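PDB 5XZ3: peptidoglycan-recognition protein from Apis mellifera, which probably binds bacterial peptidoglycan as a pattern-recognition protein of the honeybee's innate immune system. Local coordinates for residues Q20-N25 against Y60-L65; L42-N45 against T49-S52; G80-G85 against L121-K126; K114-K119 against Y160-N165. All blocks are in the same frame, centred on the assembly; numbering follows the deposited sequence.

The four contacts spread through a single domain built on a mixed β sheet. Interactions 1 and 2 share helix 47-64, their centres about 20 Å apart. Interactions 3 and 4 share helix 118-133, with centres about 13 Å apart, and touch where L121 CD2 lies 4.2 Å from I163 CG2. Between the two pairs, C50 CB of interaction 2 packs at 3.3 Å on Y83 OH of interaction 3, and E43 of interaction 2 forms a salt bridge with K114 of interaction 4. Interactions 1 and 4 lie on opposite sides of the chain's centre, their centres about 30 Å apart. Helix 47-64 probably walls the peptidoglycan groove, as in relatives, so interactions 1 and 2 may lie beside it.

Interaction 1: residues Q20-N25 against Y60-L65; sequences QAKNIN and YHMDTL
K22 and M62 make a mixed polar and apolar contact that ties the loop ahead of strand 31-38 to the C-terminal part of helix 47-64, on a partly buried flank of the domain. The polar half is a hydrogen bond from K22 NZ to the backbone carbonyl M62 O, 2.9 Å long. The ammonium group approaches from a bent direction, with a C=O...N angle of 139°, and is tilted 25° out of the carbonyl plane. Lysine suits the place because its long chain reaches the helix from an exposed loop, and a positive charge near the C-terminal part of a helix is probably favourable there. D63 OD1, 5.5 Å from K22 NZ, is too far for a salt bridge but may add a mild attraction.

The apolar half belongs to M62, buried and flexible enough to fill an irregular surface. A bend at its last torsion (chi3 73°) carries the methyl CE onto the loop backbone, where it rests 3.3 Å from Q20 O and 4.1 Å from A21 CA. The two side chains run past one another in opposite senses, K22 CG passing 3.9 Å from M62 CE.

Helix 47-64 is, in the peptidoglycan-recognition fold, the helix that follows the first strand of the central sheet, and in relatives it forms one wall of the ligand groove. Around residues 60-64 it widens into a π-type turn, with L65 N bonded to Y60 O at 3.0 Å. The chain just beyond it also holds the loop: K22 pairs through its backbone with H68, and A21 packs on D69.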
loop_
_atom_site.group_PDB
_atom_site.type_symbol
_atom_site.label_atom_id
_atom_site.label_comp_id
_atom_site.label_asym_id
_atom_site.label_seq_id
_atom_site.Cartn_x
_atom_site.Cartn_y
_atom_site.Cartn_z
ATOM N N GLN A 20 -12.192 -13.060 -5.730
ATOM C CA GLN A 20 -12.618 -11.678 -5.934
ATOM C C GLN A 20 -13.063 -11.070 -4.610
ATOM O O GLN A 20 -13.377 -11.799 -3.671
ATOM C CB GLN A 20 -13.781 -11.633 -6.939
ATOM C CG GLN A 20 -13.470 -12.204 -8.320
ATOM C CD GLN A 20 -12.804 -11.189 -9.234
ATOM O OE1 GLN A 20 -11.590 -11.239 -9.452
ATOM N NE2 GLN A 20 -13.599 -10.245 -9.760
ATOM N N ALA A 21 -13.098 -9.739 -4.539
ATOM C CA ALA A 21 -13.746 -9.037 -3.427
ATOM C C ALA A 21 -15.203 -9.514 -3.280
ATOM O O ALA A 21 -15.867 -9.797 -4.289
ATOM C CB ALA A 21 -13.725 -7.541 -3.663
ATOM N N LYS A 22 -15.676 -9.611 -2.032
ATOM C CA LYS A 22 -17.086 -9.921 -1.746
ATOM C C LYS A 22 -17.994 -8.711 -1.977
ATOM O O LYS A 22 -19.158 -8.876 -2.336
ATOM C CB LYS A 22 -17.252 -10.451 -0.316
ATOM C CG LYS A 22 -16.718 -11.876 -0.124
ATOM C CD LYS A 22 -16.876 -12.397 1.305
ATOM C CE LYS A 22 -15.884 -11.745 2.255
ATOM N NZ LYS A 22 -16.008 -12.136 3.694
ATOM N N ASN A 23 -17.454 -7.504 -1.778
ATOM C CA ASN A 23 -18.208 -6.251 -1.952
ATOM C C ASN A 23 -17.254 -5.140 -2.370
ATOM O O ASN A 23 -16.119 -5.093 -1.902
ATOM C CB ASN A 23 -18.905 -5.849 -0.643
ATOM C CG ASN A 23 -19.957 -4.760 -0.841
ATOM O OD1 ASN A 23 -20.674 -4.736 -1.845
ATOM N ND2 ASN A 23 -20.050 -3.851 0.124
ATOM N N ILE A 24 -17.719 -4.248 -3.232
ATOM C CA ILE A 24 -16.902 -3.129 -3.689
ATOM C C ILE A 24 -17.660 -1.834 -3.470
ATOM O O ILE A 24 -18.853 -1.741 -3.789
ATOM C CB ILE A 24 -16.508 -3.280 -5.189
ATOM C CG1 ILE A 24 -15.665 -4.533 -5.420
ATOM C CG2 ILE A 24 -15.728 -2.063 -5.678
ATOM C CD1 ILE A 24 -15.784 -5.111 -6.822
ATOM N N ASN A 25 -16.979 -0.851 -2.882
ATOM C CA ASN A 25 -17.414 0.541 -2.975
ATOM C C ASN A 25 -16.278 1.334 -3.583
ATOM O O ASN A 25 -15.112 1.090 -3.268
ATOM C CB ASN A 25 -17.791 1.111 -1.605
ATOM C CG ASN A 25 -19.135 0.602 -1.118
ATOM O OD1 ASN A 25 -20.195 1.050 -1.574
ATOM N ND2 ASN A 25 -19.097 -0.356 -0.206
ATOM N N TYR A 60 -6.798 -14.325 5.578
ATOM C CA TYR A 60 -6.974 -13.792 6.927
ATOM C C TYR A 60 -8.016 -12.646 6.999
ATOM O O TYR A 60 -8.967 -12.725 7.795
ATOM C CB TYR A 60 -5.622 -13.353 7.482
ATOM C CG TYR A 60 -5.680 -12.591 8.796
ATOM C CD1 TYR A 60 -6.191 -13.188 9.968
ATOM C CD2 TYR A 60 -5.220 -11.283 8.868
ATOM C CE1 TYR A 60 -6.236 -12.487 11.164
ATOM C CE2 TYR A 60 -5.252 -10.571 10.059
ATOM C CZ TYR A 60 -5.755 -11.182 11.203
ATOM O OH TYR A 60 -5.795 -10.468 12.374
ATOM N N HIS A 61 -7.854 -11.606 6.176
ATOM C CA HIS A 61 -8.858 -10.511 6.139
ATOM C C HIS A 61 -10.262 -10.952 5.746
ATOM O O HIS A 61 -11.236 -10.663 6.458
ATOM C CB HIS A 61 -8.404 -9.362 5.228
ATOM C CG HIS A 61 -7.219 -8.609 5.746
ATOM N ND1 HIS A 61 -6.513 -7.718 4.969
ATOM C CD2 HIS A 61 -6.608 -8.622 6.955
ATOM C CE1 HIS A 61 -5.527 -7.201 5.685
ATOM N NE2 HIS A 61 -5.559 -7.740 6.889
ATOM N N MET A 62 -10.364 -11.670 4.631
ATOM C CA MET A 62 -11.675 -12.024 4.056
ATOM C C MET A 62 -12.389 -13.166 4.774
ATOM O O MET A 62 -13.602 -13.076 5.007
ATOM C CB MET A 62 -11.547 -12.344 2.570
ATOM C CG MET A 62 -11.204 -11.112 1.749
ATOM S SD MET A 62 -11.112 -11.440 -0.010
ATOM C CE MET A 62 -12.849 -11.647 -0.425
ATOM N N ASP A 63 -11.650 -14.218 5.128
ATOM C CA ASP A 63 -12.256 -15.419 5.721
ATOM C C ASP A 63 -12.270 -15.403 7.238
ATOM O O ASP A 63 -13.291 -15.723 7.854
ATOM C CB ASP A 63 -11.571 -16.699 5.208
ATOM C CG ASP A 63 -11.615 -16.809 3.699
ATOM O OD1 ASP A 63 -12.664 -16.453 3.112
ATOM O OD2 ASP A 63 -10.597 -17.228 3.102
ATOM N N THR A 64 -11.141 -15.042 7.840
ATOM C CA THR A 64 -11.051 -15.012 9.294
ATOM C C THR A 64 -11.752 -13.788 9.882
ATOM O O THR A 64 -12.487 -13.918 10.859
ATOM C CB THR A 64 -9.589 -15.104 9.776
ATOM O OG1 THR A 64 -8.991 -16.285 9.228
ATOM C CG2 THR A 64 -9.504 -15.158 11.305
ATOM N N LEU A 65 -11.510 -12.608 9.308
ATOM C CA LEU A 65 -12.067 -11.377 9.876
ATOM C C LEU A 65 -13.406 -10.977 9.242
ATOM O O LEU A 65 -14.043 -10.010 9.682
ATOM C CB LEU A 65 -11.055 -10.235 9.798
ATOM C CG LEU A 65 -9.648 -10.406 10.392
ATOM C CD1 LEU A 65 -8.848 -9.105 10.323
ATOM C CD2 LEU A 65 -9.681 -10.915 11.826
#

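Interaction 2: residues L42-N45 against T49-S52; sequences LECN and TCIS
C44 and C50 are joined covalently, SG to SG at 2.1 Å, by a disulfide that fastens the loop after strand 31-38 to the first turn of helix 47-64. Its torsion about the S-S bond is 93°, near the relaxed right-handed value, and the CA atoms are drawn to 5.1 Å. On C44 the sulfur stands between the backbone N and the carbonyl carbon (chi1 59°), which turns it to the helix. Cysteine is the one residue that could make this link, and both partners are buried. C50 also packs on Y83 and C44 on I108.

Van der Waals contacts fill in beside the bridge. C44 CB lies 3.5 Å from C50 N and 3.6 Å from T49 OG1, so the small cysteine methylene fits close against the helix backbone.

Polar links are slight across the contact itself. N45 N gives a weak hydrogen bond to T49 OG1, 3.5 Å long and bent to 136° at the hydrogen. The stronger partner of this hydroxyl is S46 O, in the connection between the two segments, and threonine serves here because one hydroxyl can donate to a carbonyl and accept from an N-H.

A disulfide between cysteines six positions apart, running from the loop after the first sheet strand to the helix that follows, is a familiar feature of peptidoglycan-recognition domains.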
loop_
_atom_site.group_PDB
_atom_site.type_symbol
_atom_site.label_atom_id
_atom_site.label_comp_id
_atom_site.label_asym_id
_atom_site.label_seq_id
_atom_site.Cartn_x
_atom_site.Cartn_y
_atom_site.Cartn_z
ATOM N N LEU A 42 5.161 -11.881 7.883
ATOM C CA LEU A 42 6.408 -12.446 7.408
ATOM C C LEU A 42 6.855 -11.767 6.122
ATOM O O LEU A 42 6.058 -11.570 5.208
ATOM C CB LEU A 42 6.295 -13.968 7.217
ATOM C CG LEU A 42 6.795 -14.858 8.361
ATOM C CD1 LEU A 42 6.382 -16.302 8.124
ATOM C CD2 LEU A 42 8.303 -14.768 8.557
ATOM N N GLU A 43 8.127 -11.385 6.099
ATOM C CA GLU A 43 8.779 -10.829 4.928
ATOM C C GLU A 43 8.851 -11.830 3.784
ATOM O O GLU A 43 8.818 -13.047 3.996
ATOM C CB GLU A 43 10.191 -10.408 5.280
ATOM C CG GLU A 43 10.332 -8.976 5.740
ATOM C CD GLU A 43 11.783 -8.571 5.883
ATOM O OE1 GLU A 43 12.124 -8.011 6.934
ATOM O OE2 GLU A 43 12.599 -8.822 4.962
ATOM N N CYS A 44 8.959 -11.298 2.572
ATOM C CA CYS A 44 9.126 -12.121 1.383
ATOM C C CYS A 44 10.229 -11.528 0.521
ATOM O O CYS A 44 10.394 -10.303 0.466
ATOM C CB CYS A 44 7.808 -12.237 0.614
ATOM S SG CYS A 44 7.089 -10.661 0.062
ATOM N N ASN A 45 10.990 -12.386 -0.144
ATOM C CA ASN A 45 12.129 -11.905 -0.911
ATOM C C ASN A 45 12.112 -12.333 -2.388
ATOM O O ASN A 45 13.070 -12.078 -3.128
ATOM C CB ASN A 45 13.434 -12.311 -0.204
ATOM C CG ASN A 45 14.333 -11.128 0.081
ATOM O OD1 ASN A 45 15.468 -11.068 -0.401
ATOM N ND2 ASN A 45 13.835 -10.175 0.867
ATOM N N THR A 49 7.240 -16.229 -3.143
ATOM C CA THR A 49 6.983 -16.133 -1.703
ATOM C C THR A 49 6.103 -14.927 -1.367
ATOM O O THR A 49 5.291 -14.992 -0.435
ATOM C CB THR A 49 8.276 -16.080 -0.879
ATOM O OG1 THR A 49 9.102 -15.012 -1.363
ATOM C CG2 THR A 49 9.030 -17.393 -0.989
ATOM N N CYS A 50 6.246 -13.840 -2.132
ATOM C CA CYS A 50 5.355 -12.687 -1.944
ATOM C C CYS A 50 3.925 -13.032 -2.332
ATOM O O CYS A 50 2.990 -12.634 -1.631
ATOM C CB CYS A 50 5.857 -11.435 -2.662
ATOM S SG CYS A 50 7.378 -10.733 -1.982
ATOM N N ILE A 51 3.752 -13.825 -3.397
ATOM C CA ILE A 51 2.409 -14.241 -3.819
ATOM C C ILE A 51 1.690 -15.029 -2.701
ATOM O O ILE A 51 0.513 -14.743 -2.368
ATOM C CB ILE A 51 2.422 -14.966 -5.191
ATOM C CG1 ILE A 51 2.611 -13.939 -6.317
ATOM C CG2 ILE A 51 1.147 -15.789 -5.399
ATOM C CD1 ILE A 51 2.896 -14.521 -7.697
ATOM N N SER A 52 2.421 -15.969 -2.101
ATOM C CA SER A 52 1.917 -16.820 -1.007
ATOM C C SER A 52 1.542 -16.017 0.226
ATOM O O SER A 52 0.509 -16.264 0.854
ATOM C CB SER A 52 2.989 -17.843 -0.600
ATOM O OG SER A 52 3.395 -18.575 -1.734
#

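Interaction 3: residues G80-G85 against L121-K126; sequences GNIYEG and LNAAHK
G80 and A123 bring the backbones of the two segments closest, their CA atoms 6.1 Å apart, where the chain entering strand 82-84 passes the helix 118-133. G80 takes a positive phi of 82°, a conformation that glycine adopts easily, and its carbonyl is turned to the helix, with G80 O 3.6 Å from A123 CB. The A123 methyl is also met by the side chain of I82, whose CG1 lies 3.9 Å from A123 CB. Alanine fits because its short side chain lets the helix come near the strand. I82 meets it with the longer of its two branches: CG1 is anti to the carbonyl carbon (chi1 -58°), and the end of that branch, CD1, reaches alongside the helix backbone to lie 3.6 Å from A123 O. The contact is purely one of packing: I82 lies against the A123 methyl and A123 O, while G80 O meets that methyl separately.

This is the α/β layering of the peptidoglycan-recognition fold, a central mixed sheet with helices covering its two faces. Strand 82-84 is an outer strand of the sheet, antiparallel to strand 74-76. I82 points to the helix 118-133 and also packs on F74 and I76 of the neighbouring strand, while A124 of that helix rests on I76 too. The next residue, Y83, faces helix 47-64, touching K47, C50, I51 and I54, and its hydroxyl is bonded to D79. The β-branched isoleucine suits an extended strand and a buried site alike.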
loop_
_atom_site.group_PDB
_atom_site.type_symbol
_atom_site.label_atom_id
_atom_site.label_comp_id
_atom_site.label_asym_id
_atom_site.label_seq_id
_atom_site.Cartn_x
_atom_site.Cartn_y
_atom_site.Cartn_z
ATOM N N GLY A 80 10.878 -6.199 -4.295
ATOM C CA GLY A 80 10.805 -4.900 -4.954
ATOM C C GLY A 80 9.632 -4.793 -5.909
ATOM O O GLY A 80 9.571 -3.867 -6.717
ATOM N N ASN A 81 8.700 -5.739 -5.824
ATOM C CA ASN A 81 7.502 -5.717 -6.668
ATOM C C ASN A 81 6.336 -5.020 -5.970
ATOM O O ASN A 81 6.262 -4.997 -4.728
ATOM C CB ASN A 81 7.097 -7.137 -7.093
ATOM C CG ASN A 81 7.903 -7.665 -8.288
ATOM O OD1 ASN A 81 8.050 -6.989 -9.307
ATOM N ND2 ASN A 81 8.393 -8.892 -8.174
ATOM N N ILE A 82 5.437 -4.462 -6.776
ATOM C CA ILE A 82 4.185 -3.861 -6.296
ATOM C C ILE A 82 3.049 -4.840 -6.600
ATOM O O ILE A 82 2.897 -5.276 -7.741
ATOM C CB ILE A 82 3.893 -2.515 -6.987
ATOM C CG1 ILE A 82 5.030 -1.512 -6.764
ATOM C CG2 ILE A 82 2.541 -1.947 -6.546
ATOM C CD1 ILE A 82 5.192 -0.544 -7.932
ATOM N N TYR A 83 2.269 -5.171 -5.575
ATOM C CA TYR A 83 1.115 -6.064 -5.702
ATOM C C TYR A 83 -0.176 -5.300 -5.472
ATOM O O TYR A 83 -0.318 -4.590 -4.478
ATOM C CB TYR A 83 1.213 -7.217 -4.695
ATOM C CG TYR A 83 2.412 -8.097 -4.953
ATOM C CD1 TYR A 83 3.679 -7.744 -4.473
ATOM C CD2 TYR A 83 2.284 -9.269 -5.712
ATOM C CE1 TYR A 83 4.792 -8.535 -4.729
ATOM C CE2 TYR A 83 3.390 -10.064 -5.980
ATOM C CZ TYR A 83 4.634 -9.688 -5.496
ATOM O OH TYR A 83 5.719 -10.467 -5.768
ATOM N N GLU A 84 -1.120 -5.478 -6.391
ATOM C CA GLU A 84 -2.448 -4.898 -6.263
ATOM C C GLU A 84 -3.233 -5.661 -5.188
ATOM O O GLU A 84 -3.389 -6.886 -5.279
ATOM C CB GLU A 84 -3.180 -4.951 -7.614
ATOM C CG GLU A 84 -4.535 -4.245 -7.611
ATOM C CD GLU A 84 -5.359 -4.467 -8.875
ATOM O OE1 GLU A 84 -5.236 -5.529 -9.521
ATOM O OE2 GLU A 84 -6.150 -3.553 -9.220
ATOM N N GLY A 85 -3.700 -4.931 -4.177
ATOM C CA GLY A 85 -4.597 -5.475 -3.163
ATOM C C GLY A 85 -6.001 -5.106 -3.592
ATOM O O GLY A 85 -6.514 -5.641 -4.590
ATOM N N LEU A 121 11.449 0.967 -1.085
ATOM C CA LEU A 121 11.142 2.404 -1.072
ATOM C C LEU A 121 10.947 2.975 -2.469
ATOM O O LEU A 121 10.003 3.741 -2.709
ATOM C CB LEU A 121 12.253 3.204 -0.398
ATOM C CG LEU A 121 12.237 3.420 1.103
ATOM C CD1 LEU A 121 13.557 4.115 1.396
ATOM C CD2 LEU A 121 11.035 4.262 1.539
ATOM N N ASN A 122 11.832 2.594 -3.386
ATOM C CA ASN A 122 11.755 3.088 -4.772
ATOM C C ASN A 122 10.480 2.625 -5.473
ATOM O O ASN A 122 9.864 3.417 -6.179
ATOM C CB ASN A 122 13.002 2.699 -5.575
ATOM C CG ASN A 122 14.244 3.480 -5.150
ATOM O OD1 ASN A 122 14.162 4.510 -4.482
ATOM N ND2 ASN A 122 15.398 2.980 -5.534
ATOM N N ALA A 123 10.078 1.368 -5.254
ATOM C CA ALA A 123 8.775 0.848 -5.745
ATOM C C ALA A 123 7.569 1.639 -5.220
ATOM O O ALA A 123 6.709 2.024 -5.997
ATOM C CB ALA A 123 8.603 -0.627 -5.417
ATOM N N ALA A 124 7.513 1.873 -3.912
ATOM C CA ALA A 124 6.401 2.640 -3.311
ATOM C C ALA A 124 6.386 4.070 -3.817
ATOM O O ALA A 124 5.317 4.610 -4.106
ATOM C CB ALA A 124 6.472 2.616 -1.796
ATOM N N HIS A 125 7.563 4.676 -3.952
ATOM C CA HIS A 125 7.618 6.060 -4.435
ATOM C C HIS A 125 7.198 6.178 -5.903
ATOM O O HIS A 125 6.479 7.126 -6.280
ATOM C CB HIS A 125 8.978 6.698 -4.208
ATOM C CG HIS A 125 8.958 8.177 -4.410
ATOM N ND1 HIS A 125 8.363 9.033 -3.510
ATOM C CD2 HIS A 125 9.381 8.942 -5.439
ATOM C CE1 HIS A 125 8.469 10.275 -3.952
ATOM N NE2 HIS A 125 9.085 10.248 -5.120
ATOM N N LYS A 126 7.600 5.192 -6.710
ATOM C CA LYS A 126 7.171 5.133 -8.111
ATOM C C LYS A 126 5.656 4.956 -8.214
ATOM O O LYS A 126 5.021 5.541 -9.102
ATOM C CB LYS A 126 7.889 4.024 -8.891
ATOM C CG LYS A 126 9.319 4.355 -9.299
ATOM C CD LYS A 126 9.927 3.189 -10.084
ATOM C CE LYS A 126 11.414 3.003 -9.802
ATOM N NZ LYS A 126 12.002 1.896 -10.620
#

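Interaction 4: residues K114-K119 against Y160-N165; sequences KSASNK and YKQIQN
Both backbone polar atoms of A116, N and O, are met by the terminal amide of Q162, whose CD stands 3.7 Å from each of them. The amide reaches A116 because the glutamine chain is extended beyond CG (chi2 -178°), spanning from helix 157-163 to the loop before the helix 118-133. The backbones stay well apart, with S115 CA and Q162 CA separated by 7.5 Å, so a long polar side chain is suited to the gap. S115 lies beside the same amide, its OG 4.0 Å from Q162 CD. A116, buried, adds only a methyl, which keeps the loop slim here and also packs on F111. Were Q162 replaced by an alanine, the N and O of A116 would probably be left without the amide beside them, and a gap would probably open.

Directly after A116 comes S117, the N-cap of the helix 118-133, whose OG is bonded to M120 N. Q162 thus sits against the run that leads into a serine N-cap, and the contact joins the loop leading into helix 118-133, which covers one face of the sheet in this peptidoglycan-recognition fold, to helix 157-163, the last helix of the chain.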
loop_
_atom_site.group_PDB
_atom_site.type_symbol
_atom_site.label_atom_id
_atom_site.label_comp_id
_atom_site.label_asym_id
_atom_site.label_seq_id
_atom_site.Cartn_x
_atom_site.Cartn_y
_atom_site.Cartn_z
ATOM N N LYS A 114 14.087 -1.951 11.665
ATOM C CA LYS A 114 14.958 -2.035 10.498
ATOM C C LYS A 114 14.373 -1.304 9.313
ATOM O O LYS A 114 13.155 -1.226 9.160
ATOM C CB LYS A 114 15.306 -3.486 10.131
ATOM C CG LYS A 114 14.143 -4.321 9.667
ATOM C CD LYS A 114 14.625 -5.627 9.077
ATOM C CE LYS A 114 13.511 -6.632 9.197
ATOM N NZ LYS A 114 12.326 -6.067 8.484
ATOM N N SER A 115 15.263 -0.747 8.503
ATOM C CA SER A 115 14.898 -0.005 7.292
ATOM C C SER A 115 14.355 -0.947 6.246
ATOM O O SER A 115 14.678 -2.144 6.242
ATOM C CB SER A 115 16.137 0.682 6.721
ATOM O OG SER A 115 16.552 1.740 7.546
ATOM N N ALA A 116 13.511 -0.411 5.368
ATOM C CA ALA A 116 13.116 -1.114 4.151
ATOM C C ALA A 116 14.266 -0.937 3.184
ATOM O O ALA A 116 14.970 0.069 3.256
ATOM C CB ALA A 116 11.839 -0.515 3.559
ATOM N N SER A 117 14.457 -1.921 2.301
ATOM C CA SER A 117 15.481 -1.850 1.264
ATOM C C SER A 117 15.191 -0.719 0.285
ATOM O O SER A 117 14.040 -0.276 0.158
ATOM C CB SER A 117 15.554 -3.172 0.499
ATOM O OG SER A 117 14.412 -3.310 -0.335
ATOM N N ASN A 118 16.245 -0.261 -0.399
ATOM C CA ASN A 118 16.136 0.708 -1.487
ATOM C C ASN A 118 15.102 0.334 -2.544
ATOM O O ASN A 118 14.307 1.183 -2.944
ATOM C CB ASN A 118 17.494 0.922 -2.146
ATOM C CG ASN A 118 18.391 1.814 -1.331
ATOM O OD1 ASN A 118 17.919 2.623 -0.540
ATOM N ND2 ASN A 118 19.697 1.674 -1.520
ATOM N N LYS A 119 15.104 -0.928 -2.969
ATOM C CA LYS A 119 14.144 -1.389 -3.972
ATOM C C LYS A 119 12.680 -1.311 -3.519
ATOM O O LYS A 119 11.814 -0.980 -4.330
ATOM C CB LYS A 119 14.511 -2.765 -4.537
ATOM C CG LYS A 119 14.480 -3.936 -3.570
ATOM C CD LYS A 119 14.666 -5.265 -4.311
ATOM C CE LYS A 119 16.098 -5.461 -4.772
ATOM N NZ LYS A 119 16.177 -6.410 -5.913
ATOM N N TYR A 160 9.264 4.802 8.649
ATOM C CA TYR A 160 8.744 6.165 8.780
ATOM C C TYR A 160 9.771 7.253 8.495
ATOM O O TYR A 160 9.500 8.187 7.722
ATOM C CB TYR A 160 8.103 6.368 10.140
ATOM C CG TYR A 160 7.392 7.679 10.276
ATOM C CD1 TYR A 160 6.190 7.910 9.600
ATOM C CD2 TYR A 160 7.922 8.708 11.070
ATOM C CE1 TYR A 160 5.537 9.124 9.698
ATOM C CE2 TYR A 160 7.261 9.944 11.186
ATOM C CZ TYR A 160 6.066 10.127 10.500
ATOM O OH TYR A 160 5.386 11.306 10.624
ATOM N N LYS A 161 10.952 7.147 9.101
ATOM C CA LYS A 161 12.019 8.110 8.835
ATOM C C LYS A 161 12.421 8.112 7.365
ATOM O O LYS A 161 12.769 9.150 6.829
ATOM C CB LYS A 161 13.241 7.834 9.729
ATOM C CG LYS A 161 13.033 8.278 11.176
ATOM C CD LYS A 161 14.180 7.834 12.074
ATOM C CE LYS A 161 14.292 6.317 12.205
ATOM N NZ LYS A 161 15.503 5.998 13.030
ATOM N N GLN A 162 12.321 6.957 6.707
ATOM C CA GLN A 162 12.642 6.859 5.279
ATOM C C GLN A 162 11.639 7.583 4.411
ATOM O O GLN A 162 12.037 8.261 3.462
ATOM C CB GLN A 162 12.710 5.404 4.838
ATOM C CG GLN A 162 13.916 4.693 5.398
ATOM C CD GLN A 162 13.992 3.269 4.916
ATOM O OE1 GLN A 162 14.799 2.942 4.057
ATOM N NE2 GLN A 162 13.157 2.430 5.454
ATOM N N ILE A 163 10.347 7.462 4.735
ATOM C CA ILE A 163 9.307 8.110 3.901
ATOM C C ILE A 163 9.335 9.618 4.142
ATOM O O ILE A 163 8.954 10.394 3.263
ATOM C CB ILE A 163 7.875 7.513 4.078
ATOM C CG1 ILE A 163 7.287 7.896 5.452
ATOM C CG2 ILE A 163 7.883 5.996 3.799
ATOM C CD1 ILE A 163 5.807 7.650 5.643
ATOM N N GLN A 164 9.858 10.040 5.303
ATOM C CA GLN A 164 10.030 11.480 5.562
ATOM C C GLN A 164 10.984 12.188 4.580
ATOM O O GLN A 164 10.956 13.420 4.470
ATOM C CB GLN A 164 10.492 11.737 6.998
ATOM C CG GLN A 164 9.400 11.493 8.020
ATOM C CD GLN A 164 9.874 11.765 9.421
ATOM O OE1 GLN A 164 10.508 10.916 10.050
ATOM N NE2 GLN A 164 9.596 12.962 9.908
ATOM N N ASN A 165 11.813 11.420 3.881
ATOM C CA ASN A 165 12.667 11.983 2.812
ATOM C C ASN A 165 11.889 12.319 1.540
ATOM O O ASN A 165 12.368 13.077 0.685
ATOM C CB ASN A 165 13.829 11.044 2.489
ATOM C CG ASN A 165 14.788 10.865 3.666
ATOM O OD1 ASN A 165 15.002 11.785 4.458
ATOM N ND2 ASN A 165 15.379 9.671 3.769
#